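Local structure of ferrous iron uptake transporter protein B (3TAH) at residues P172-L186 with R196-Q208. The protein probably transports ferrous iron into the cell, driven by GTP; this chain is the N-terminal cytosolic piece, a nucleotide-binding G domain with a helical domain. The protein carries 1 engineered substitution. Residues are numbered along the deposited sequence; the frame is centred on the assembly and turned at random. Where two conformers were deposited one is given.
Sequences PIYDDRLEAAISQIL and RSARFYAIKLFEQ
In the FeoB cytosolic helical domain, segment 176-186 of helix 176-189 packs crosswise on helix 198-206, the axes of the two segments 9.0 Å apart at 110°, with R199 and E179 joined in a salt bridge at one side of an apolar interface. The bridge is end-on and bidentate: NH2 of R199 lies 2.7 Å from OE2 of E179 and NH1 lies 3.0 Å from OE1, each oxygen using its syn lone pair. Carboxylate and guanidinium planes are only 7° apart, so the two groups form one nearly flat unit. R199 gets there with CG anti to its own N (chi1 -170°) and a chain extended to NE. OE2 of E179 also accepts from Y174 N, 2.8 Å away on its anti side, so two donors grip that oxygen. On the arginine, one water takes the NE hydrogen and donates to P172 O, while NH2 adds a weak bond to that same carbonyl. I182 CD1 lies over one guanidinium face, 3.7 Å from NH2 of R199. Beyond it, A202 provides a small surface at the crossing, with I185 CG2 3.8 Å from its CB. F206 also touches V245 of helix 241-259. Its ring receives L178 CD1 over one face in a CH-pi contact, 4.0 Å from the centroid, while I185 CD1 meets the ring edge in plane.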
ATOM      1  N   PRO A 172       6.040  -6.943   5.140  1.00 16.59           N
ATOM      2  CA  PRO A 172       7.426  -7.100   4.668  1.00 16.54           C
ATOM      3  C   PRO A 172       8.426  -7.006   5.820  1.00 16.02           C
ATOM      4  O   PRO A 172       8.421  -6.034   6.564  1.00 16.26           O
ATOM      5  CB  PRO A 172       7.616  -5.916   3.706  1.00 16.24           C
ATOM      6  CG  PRO A 172       6.242  -5.657   3.194  1.00 16.50           C
ATOM      7  CD  PRO A 172       5.312  -5.939   4.342  1.00 16.04           C
ATOM      8  N   ILE A 173       9.260  -8.029   5.970  1.00 16.56           N
ATOM      9  CA  ILE A 173      10.257  -8.064   7.034  1.00 16.69           C
ATOM     10  C   ILE A 173      11.558  -7.543   6.444  1.00 15.15           C
ATOM     11  O   ILE A 173      12.034  -8.065   5.432  1.00 14.18           O
ATOM     12  CB  ILE A 173      10.434  -9.494   7.616  1.00 18.81           C
ATOM     13  CG1 ILE A 173       9.141  -9.972   8.266  1.00 20.32           C
ATOM     14  CG2 ILE A 173      11.584  -9.538   8.642  1.00 18.82           C
ATOM     15  CD1 ILE A 173       9.170 -11.453   8.678  1.00 22.21           C
ATOM     16  N   TYR A 174      12.119  -6.509   7.067  1.00 13.67           N
ATOM     17  CA  TYR A 174      13.348  -5.863   6.608  1.00 13.90           C
ATOM     18  C   TYR A 174      14.554  -6.368   7.403  1.00 14.50           C
ATOM     19  O   TYR A 174      14.421  -7.279   8.225  1.00 15.18           O
ATOM     20  CB  TYR A 174      13.207  -4.342   6.733  1.00 13.50           C
ATOM     21  CG  TYR A 174      12.014  -3.817   5.981  1.00 10.67           C
ATOM     22  CD1 TYR A 174      11.848  -4.109   4.615  1.00 13.81           C
ATOM     23  CD2 TYR A 174      11.054  -3.048   6.597  1.00 13.14           C
ATOM     24  CE1 TYR A 174      10.746  -3.640   3.896  1.00 13.57           C
ATOM     25  CE2 TYR A 174       9.940  -2.581   5.889  1.00 12.32           C
ATOM     26  CZ  TYR A 174       9.801  -2.876   4.536  1.00 13.53           C
ATOM     27  OH  TYR A 174       8.724  -2.424   3.819  1.00 14.81           O
ATOM     28  N   ASP A 175      15.723  -5.787   7.153  1.00 14.31           N
ATOM     29  CA  ASP A 175      16.943  -6.170   7.864  1.00 16.31           C
ATOM     30  C   ASP A 175      16.742  -6.169   9.377  1.00 15.82           C
ATOM     31  O   ASP A 175      16.041  -5.294   9.912  1.00 14.82           O
ATOM     32  CB  ASP A 175      18.094  -5.216   7.547  1.00 17.62           C
ATOM     33  CG  ASP A 175      19.395  -5.692   8.162  1.00 21.76           C
ATOM     34  OD1 ASP A 175      19.815  -5.134   9.190  1.00 24.50           O
ATOM     35  OD2 ASP A 175      19.945  -6.675   7.635  1.00 27.98           O
ATOM     36  N   ASP A 176      17.341  -7.144  10.065  1.00 15.81           N
ATOM     37  CA  ASP A 176      17.299  -7.180  11.550  1.00 17.28           C
ATOM     38  C   ASP A 176      17.558  -5.853  12.245  1.00 16.61           C
ATOM     39  O   ASP A 176      16.942  -5.572  13.284  1.00 17.37           O
ATOM     40  CB  ASP A 176      18.316  -8.183  12.115  1.00 19.16           C
ATOM     41  CG  ASP A 176      17.908  -9.618  11.903  1.00 21.56           C
ATOM     42  OD1 ASP A 176      16.726  -9.883  11.598  1.00 22.34           O
ATOM     43  OD2 ASP A 176      18.780 -10.493  12.055  1.00 22.68           O
ATOM     44  N   ARG A 177      18.465  -5.052  11.699  1.00 15.93           N
ATOM     45  CA  ARG A 177      18.816  -3.757  12.310  1.00 17.36           C
ATOM     46  C   ARG A 177      17.691  -2.735  12.181  1.00 16.57           C
ATOM     47  O   ARG A 177      17.486  -1.927  13.092  1.00 17.55           O
ATOM     48  CB  ARG A 177      20.082  -3.176  11.704  1.00 20.09           C
ATOM     49  CG  ARG A 177      21.365  -3.947  12.005  1.00 22.75           C
ATOM     50  CD  ARG A 177      22.469  -3.450  11.090  1.00 24.74           C
ATOM     51  NE  ARG A 177      22.232  -3.834   9.701  1.00 24.90           N
ATOM     52  CZ  ARG A 177      22.948  -3.422   8.657  1.00 27.82           C
ATOM     53  NH1 ARG A 177      23.995  -2.611   8.813  1.00 29.51           N
ATOM     54  NH2 ARG A 177      22.631  -3.838   7.440  1.00 27.56           N
ATOM     55  N   LEU A 178      16.969  -2.766  11.063  1.00 14.17           N
ATOM     56  CA  LEU A 178      15.809  -1.889  10.930  1.00 13.93           C
ATOM     57  C   LEU A 178      14.652  -2.405  11.771  1.00 13.64           C
ATOM     58  O   LEU A 178      13.955  -1.611  12.386  1.00 13.98           O
ATOM     59  CB  LEU A 178      15.381  -1.698   9.468  1.00 13.23           C
ATOM     60  CG  LEU A 178      14.181  -0.759   9.260  1.00 11.42           C
ATOM     61  CD1 LEU A 178      14.402   0.609   9.937  1.00 13.73           C
ATOM     62  CD2 LEU A 178      13.906  -0.580   7.779  1.00 12.14           C
ATOM     63  N   GLU A 179      14.445  -3.724  11.790  1.00 14.21           N
ATOM     64  CA  GLU A 179      13.398  -4.340  12.630  1.00 14.55           C
ATOM     65  C   GLU A 179      13.578  -4.030  14.120  1.00 16.03           C
ATOM     66  O   GLU A 179      12.592  -3.792  14.821  1.00 14.50           O
ATOM     67  CB  GLU A 179      13.307  -5.849  12.391  1.00 15.38           C
ATOM     68  CG  GLU A 179      12.820  -6.230  10.985  1.00 14.82           C
ATOM     69  CD  GLU A 179      11.426  -5.742  10.691  1.00 16.74           C
ATOM     70  OE1 GLU A 179      10.610  -5.630  11.633  1.00 16.20           O
ATOM     71  OE2 GLU A 179      11.132  -5.454   9.510  1.00 14.32           O
ATOM     72  N   ALA A 180      14.828  -3.995  14.589  1.00 15.85           N
ATOM     73  CA  ALA A 180      15.130  -3.609  15.970  1.00 17.13           C
ATOM     74  C   ALA A 180      14.660  -2.179  16.239  1.00 16.92           C
ATOM     75  O   ALA A 180      14.017  -1.906  17.264  1.00 15.58           O
ATOM     76  CB  ALA A 180      16.652  -3.746  16.258  1.00 18.65           C
ATOM     77  N   ALA A 181      14.959  -1.274  15.309  1.00 13.85           N
ATOM     78  CA  ALA A 181      14.507   0.114  15.421  1.00 13.98           C
ATOM     79  C   ALA A 181      12.979   0.233  15.425  1.00 13.24           C
ATOM     80  O   ALA A 181      12.408   0.968  16.224  1.00 14.54           O
ATOM     81  CB  ALA A 181      15.096   0.969  14.284  1.00 11.77           C
ATOM     82  N   ILE A 182      12.317  -0.477  14.516  1.00 13.73           N
ATOM     83  CA  ILE A 182      10.847  -0.448  14.441  1.00 12.05           C
ATOM     84  C   ILE A 182      10.222  -0.984  15.748  1.00 14.35           C
ATOM     85  O   ILE A 182       9.286  -0.371  16.299  1.00 14.65           O
ATOM     86  CB  ILE A 182      10.338  -1.236  13.229  1.00 11.58           C
ATOM     87  CG1 ILE A 182      10.782  -0.554  11.924  1.00 12.39           C
ATOM     88  CG2 ILE A 182       8.800  -1.392  13.274  1.00 12.22           C
ATOM     89  CD1 ILE A 182      10.616  -1.455  10.708  1.00 10.60           C
ATOM     90  N   SER A 183      10.729  -2.119  16.224  0.70 16.21           N
ATOM     91  CA  SER A 183      10.291  -2.692  17.505  0.70 17.40           C
ATOM     92  C   SER A 183      10.399  -1.723  18.689  0.70 17.01           C
ATOM     93  O   SER A 183       9.492  -1.654  19.514  0.70 17.34           O
ATOM     94  CB  SER A 183      11.071  -3.969  17.826  0.70 18.49           C
ATOM     95  OG  SER A 183      10.582  -5.037  17.040  0.70 21.87           O
ATOM     96  N   GLN A 184      11.515  -1.007  18.780  1.00 15.29           N
ATOM     97  CA  GLN A 184      11.729  -0.029  19.871  1.00 15.37           C
ATOM     98  C   GLN A 184      10.836   1.200  19.727  1.00 14.39           C
ATOM     99  O   GLN A 184      10.347   1.734  20.728  1.00 14.38           O
ATOM    100  CB  GLN A 184      13.207   0.331  19.989  1.00 15.70           C
ATOM    101  CG  GLN A 184      13.997  -0.857  20.518  1.00 18.43           C
ATOM    102  CD  GLN A 184      15.484  -0.690  20.356  1.00 20.37           C
ATOM    103  OE1 GLN A 184      15.987   0.414  20.404  1.00 26.15           O
ATOM    104  NE2 GLN A 184      16.190  -1.798  20.174  1.00 20.88           N
ATOM    105  N   ILE A 185      10.593   1.637  18.491  1.00 12.80           N
ATOM    106  CA  ILE A 185       9.660   2.740  18.255  1.00 13.64           C
ATOM    107  C   ILE A 185       8.233   2.302  18.631  1.00 15.35           C
ATOM    108  O   ILE A 185       7.493   3.072  19.257  1.00 15.16           O
ATOM    109  CB  ILE A 185       9.746   3.294  16.813  1.00 12.65           C
ATOM    110  CG1 ILE A 185      11.083   4.010  16.620  1.00 13.75           C
ATOM    111  CG2 ILE A 185       8.596   4.262  16.539  1.00  9.82           C
ATOM    112  CD1 ILE A 185      11.399   4.326  15.164  1.00 11.57           C
ATOM    113  N   LEU A 186       7.861   1.073  18.277  1.00 16.66           N
ATOM    114  CA  LEU A 186       6.571   0.507  18.704  1.00 17.38           C
ATOM    115  C   LEU A 186       6.432   0.496  20.230  1.00 18.70           C
ATOM    116  O   LEU A 186       5.373   0.854  20.740  1.00 17.15           O
ATOM    117  CB  LEU A 186       6.356  -0.897  18.134  1.00 16.03           C
ATOM    118  CG  LEU A 186       6.038  -0.972  16.643  1.00 15.77           C
ATOM    119  CD1 LEU A 186       6.139  -2.430  16.148  1.00 18.14           C
ATOM    120  CD2 LEU A 186       4.648  -0.363  16.340  1.00 15.97           C
ATOM    121  N   ARG A 196      -3.377  -1.854  14.504  1.00 15.16           N
ATOM    122  CA  ARG A 196      -3.416  -2.271  13.097  1.00 15.41           C
ATOM    123  C   ARG A 196      -2.412  -1.535  12.208  1.00 15.44           C
ATOM    124  O   ARG A 196      -1.793  -2.140  11.330  1.00 16.12           O
ATOM    125  CB  ARG A 196      -4.826  -2.091  12.522  1.00 16.15           C
ATOM    126  CG  ARG A 196      -4.969  -2.425  11.032  1.00 16.62           C
ATOM    127  CD  ARG A 196      -6.442  -2.356  10.595  1.00 16.78           C
ATOM    128  NE  ARG A 196      -7.265  -3.349  11.292  1.00 18.11           N
ATOM    129  CZ  ARG A 196      -7.350  -4.648  11.004  1.00 20.98           C
ATOM    130  NH1 ARG A 196      -6.661  -5.200  10.004  1.00 20.09           N
ATOM    131  NH2 ARG A 196      -8.149  -5.418  11.747  1.00 21.24           N
ATOM    132  N   SER A 197      -2.283  -0.230  12.437  1.00 16.31           N
ATOM    133  CA  SER A 197      -1.458   0.651  11.631  1.00 16.92           C
ATOM    134  C   SER A 197      -0.175   1.051  12.350  1.00 17.67           C
ATOM    135  O   SER A 197       0.573   1.906  11.852  1.00 17.20           O
ATOM    136  CB  SER A 197      -2.267   1.898  11.235  1.00 18.63           C
ATOM    137  OG  SER A 197      -2.875   2.520  12.359  1.00 15.13           O
ATOM    138  N   ALA A 198       0.098   0.429  13.501  1.00 16.90           N
ATOM    139  CA  ALA A 198       1.230   0.830  14.347  1.00 17.11           C
ATOM    140  C   ALA A 198       2.540   0.795  13.579  1.00 15.51           C
ATOM    141  O   ALA A 198       3.352   1.705  13.715  1.00 15.99           O
ATOM    142  CB  ALA A 198       1.336  -0.024  15.605  1.00 17.51           C
ATOM    143  N   ARG A 199       2.730  -0.237  12.763  1.00 14.99           N
ATOM    144  CA  ARG A 199       3.958  -0.381  11.975  1.00 16.09           C
ATOM    145  C   ARG A 199       4.129   0.745  10.944  1.00 15.11           C
ATOM    146  O   ARG A 199       5.248   1.235  10.753  1.00 13.67           O
ATOM    147  CB  ARG A 199       4.004  -1.755  11.309  1.00 16.85           C
ATOM    148  CG  ARG A 199       5.328  -2.077  10.683  1.00 18.63           C
ATOM    149  CD  ARG A 199       5.372  -3.534  10.247  1.00 18.44           C
ATOM    150  NE  ARG A 199       6.574  -3.768   9.469  1.00 15.57           N
ATOM    151  CZ  ARG A 199       7.777  -4.065   9.954  1.00 15.26           C
ATOM    152  NH1 ARG A 199       8.009  -4.203  11.259  1.00 17.60           N
ATOM    153  NH2 ARG A 199       8.786  -4.232   9.106  1.00 15.83           N
ATOM    154  N   PHE A 200       3.028   1.150  10.301  1.00 14.33           N
ATOM    155  CA  PHE A 200       3.042   2.279   9.373  1.00 15.62           C
ATOM    156  C   PHE A 200       3.562   3.526  10.078  1.00 14.44           C
ATOM    157  O   PHE A 200       4.424   4.232   9.561  1.00 14.15           O
ATOM    158  CB  PHE A 200       1.641   2.580   8.815  1.00 17.69           C
ATOM    159  CG  PHE A 200       1.609   3.772   7.915  1.00 17.85           C
ATOM    160  CD1 PHE A 200       1.792   3.622   6.553  1.00 18.39           C
ATOM    161  CD2 PHE A 200       1.395   5.047   8.424  1.00 20.28           C
ATOM    162  CE1 PHE A 200       1.783   4.719   5.716  1.00 19.66           C
ATOM    163  CE2 PHE A 200       1.384   6.145   7.573  1.00 19.77           C
ATOM    164  CZ  PHE A 200       1.576   5.970   6.229  1.00 18.50           C
ATOM    165  N   TYR A 201       3.009   3.797  11.258  1.00 13.95           N
ATOM    166  CA  TYR A 201       3.412   4.968  12.025  1.00 13.29           C
ATOM    167  C   TYR A 201       4.847   4.845  12.529  1.00 12.79           C
ATOM    168  O   TYR A 201       5.585   5.824  12.505  1.00 12.74           O
ATOM    169  CB  TYR A 201       2.466   5.196  13.198  1.00 14.79           C
ATOM    170  CG  TYR A 201       1.136   5.746  12.784  1.00 13.59           C
ATOM    171  CD1 TYR A 201       1.022   7.062  12.336  1.00 17.58           C
ATOM    172  CD2 TYR A 201      -0.009   4.977  12.850  1.00 14.48           C
ATOM    173  CE1 TYR A 201      -0.200   7.582  11.951  1.00 17.12           C
ATOM    174  CE2 TYR A 201      -1.232   5.492  12.471  1.00 16.00           C
ATOM    175  CZ  TYR A 201      -1.320   6.794  12.029  1.00 18.23           C
ATOM    176  OH  TYR A 201      -2.537   7.303  11.641  1.00 19.45           O
ATOM    177  N   ALA A 202       5.242   3.655  12.976  1.00 12.88           N
ATOM    178  CA  ALA A 202       6.599   3.461  13.479  1.00 12.91           C
ATOM    179  C   ALA A 202       7.642   3.737  12.378  1.00 12.60           C
ATOM    180  O   ALA A 202       8.652   4.394  12.619  1.00 13.00           O
ATOM    181  CB  ALA A 202       6.773   2.065  14.066  1.00 11.33           C
ATOM    182  N   ILE A 203       7.393   3.239  11.174  1.00 13.63           N
ATOM    183  CA  ILE A 203       8.311   3.438  10.052  1.00 14.18           C
ATOM    184  C   ILE A 203       8.346   4.909   9.651  1.00 14.25           C
ATOM    185  O   ILE A 203       9.420   5.453   9.387  1.00 15.40           O
ATOM    186  CB  ILE A 203       7.956   2.553   8.842  1.00 13.99           C
ATOM    187  CG1 ILE A 203       8.198   1.090   9.187  1.00 16.94           C
ATOM    188  CG2 ILE A 203       8.835   2.933   7.618  1.00 15.97           C
ATOM    189  CD1 ILE A 203       7.588   0.117   8.229  1.00 15.46           C
ATOM    190  N   LYS A 204       7.179   5.548   9.596  1.00 14.34           N
ATOM    191  CA  LYS A 204       7.113   6.984   9.305  1.00 14.58           C
ATOM    192  C   LYS A 204       7.874   7.835  10.313  1.00 14.25           C
ATOM    193  O   LYS A 204       8.545   8.792   9.943  1.00 12.97           O
ATOM    194  CB  LYS A 204       5.660   7.448   9.229  1.00 16.74           C
ATOM    195  CG  LYS A 204       4.961   6.984   7.971  1.00 17.67           C
ATOM    196  CD  LYS A 204       5.240   7.913   6.824  1.00 21.31           C
ATOM    197  CE  LYS A 204       4.896   7.305   5.476  1.00 21.45           C
ATOM    198  NZ  LYS A 204       5.860   6.232   5.113  1.00 22.67           N
ATOM    199  N   LEU A 205       7.766   7.491  11.591  1.00 14.07           N
ATOM    200  CA  LEU A 205       8.505   8.203  12.620  1.00 14.56           C
ATOM    201  C   LEU A 205      10.005   8.012  12.460  1.00 13.84           C
ATOM    202  O   LEU A 205      10.778   8.968  12.631  1.00 13.72           O
ATOM    203  CB  LEU A 205       8.073   7.750  14.013  1.00 14.45           C
ATOM    204  CG  LEU A 205       6.701   8.316  14.401  1.00 13.72           C
ATOM    205  CD1 LEU A 205       6.135   7.545  15.579  1.00 12.43           C
ATOM    206  CD2 LEU A 205       6.804   9.811  14.688  1.00 13.91           C
ATOM    207  N   PHE A 206      10.400   6.785  12.126  1.00 12.05           N
ATOM    208  CA  PHE A 206      11.807   6.476  11.937  1.00 11.77           C
ATOM    209  C   PHE A 206      12.402   7.348  10.829  1.00 13.43           C
ATOM    210  O   PHE A 206      13.497   7.909  10.986  1.00 16.13           O
ATOM    211  CB  PHE A 206      12.027   4.999  11.611  1.00 12.28           C
ATOM    212  CG  PHE A 206      13.475   4.651  11.375  1.00 11.94           C
ATOM    213  CD1 PHE A 206      14.326   4.394  12.446  1.00 12.59           C
ATOM    214  CD2 PHE A 206      13.994   4.596  10.087  1.00 12.87           C
ATOM    215  CE1 PHE A 206      15.676   4.077  12.228  1.00 14.86           C
ATOM    216  CE2 PHE A 206      15.345   4.284   9.857  1.00 15.30           C
ATOM    217  CZ  PHE A 206      16.187   4.022  10.922  1.00 15.48           C
ATOM    218  N   GLU A 207      11.665   7.482   9.730  1.00 14.14           N
ATOM    219  CA  GLU A 207      12.125   8.279   8.587  1.00 16.37           C
ATOM    220  C   GLU A 207      11.819   9.791   8.705  1.00 16.08           C
ATOM    221  O   GLU A 207      12.000  10.552   7.742  1.00 16.88           O
ATOM    222  CB  GLU A 207      11.573   7.687   7.288  1.00 18.23           C
ATOM    223  CG  GLU A 207      10.114   7.951   7.071  1.00 19.93           C
ATOM    224  CD  GLU A 207       9.459   7.062   6.019  1.00 23.14           C
ATOM    225  OE1 GLU A 207       8.254   7.282   5.796  1.00 23.98           O
ATOM    226  OE2 GLU A 207      10.113   6.185   5.419  1.00 19.70           O
ATOM    227  N   GLN A 208      11.368  10.209   9.882  1.00 16.20           N
ATOM    228  CA  GLN A 208      11.055  11.602  10.219  1.00 17.35           C
ATOM    229  C   GLN A 208      10.046  12.268   9.289  1.00 16.09           C
ATOM    230  O   GLN A 208      10.208  13.419   8.882  1.00 14.52           O
ATOM    231  CB  GLN A 208      12.335  12.405  10.321  1.00 19.06           C
ATOM    232  CG  GLN A 208      13.158  11.930  11.499  1.00 21.91           C
ATOM    233  CD  GLN A 208      14.603  12.023  11.222  1.00 26.74           C
ATOM    234  OE1 GLN A 208      15.266  12.950  11.666  1.00 28.88           O
ATOM    235  NE2 GLN A 208      15.116  11.057  10.471  1.00 32.25           N
TER
HETATM  236  O   HOH W   1       6.689  -3.918   6.738  1.00 13.93           O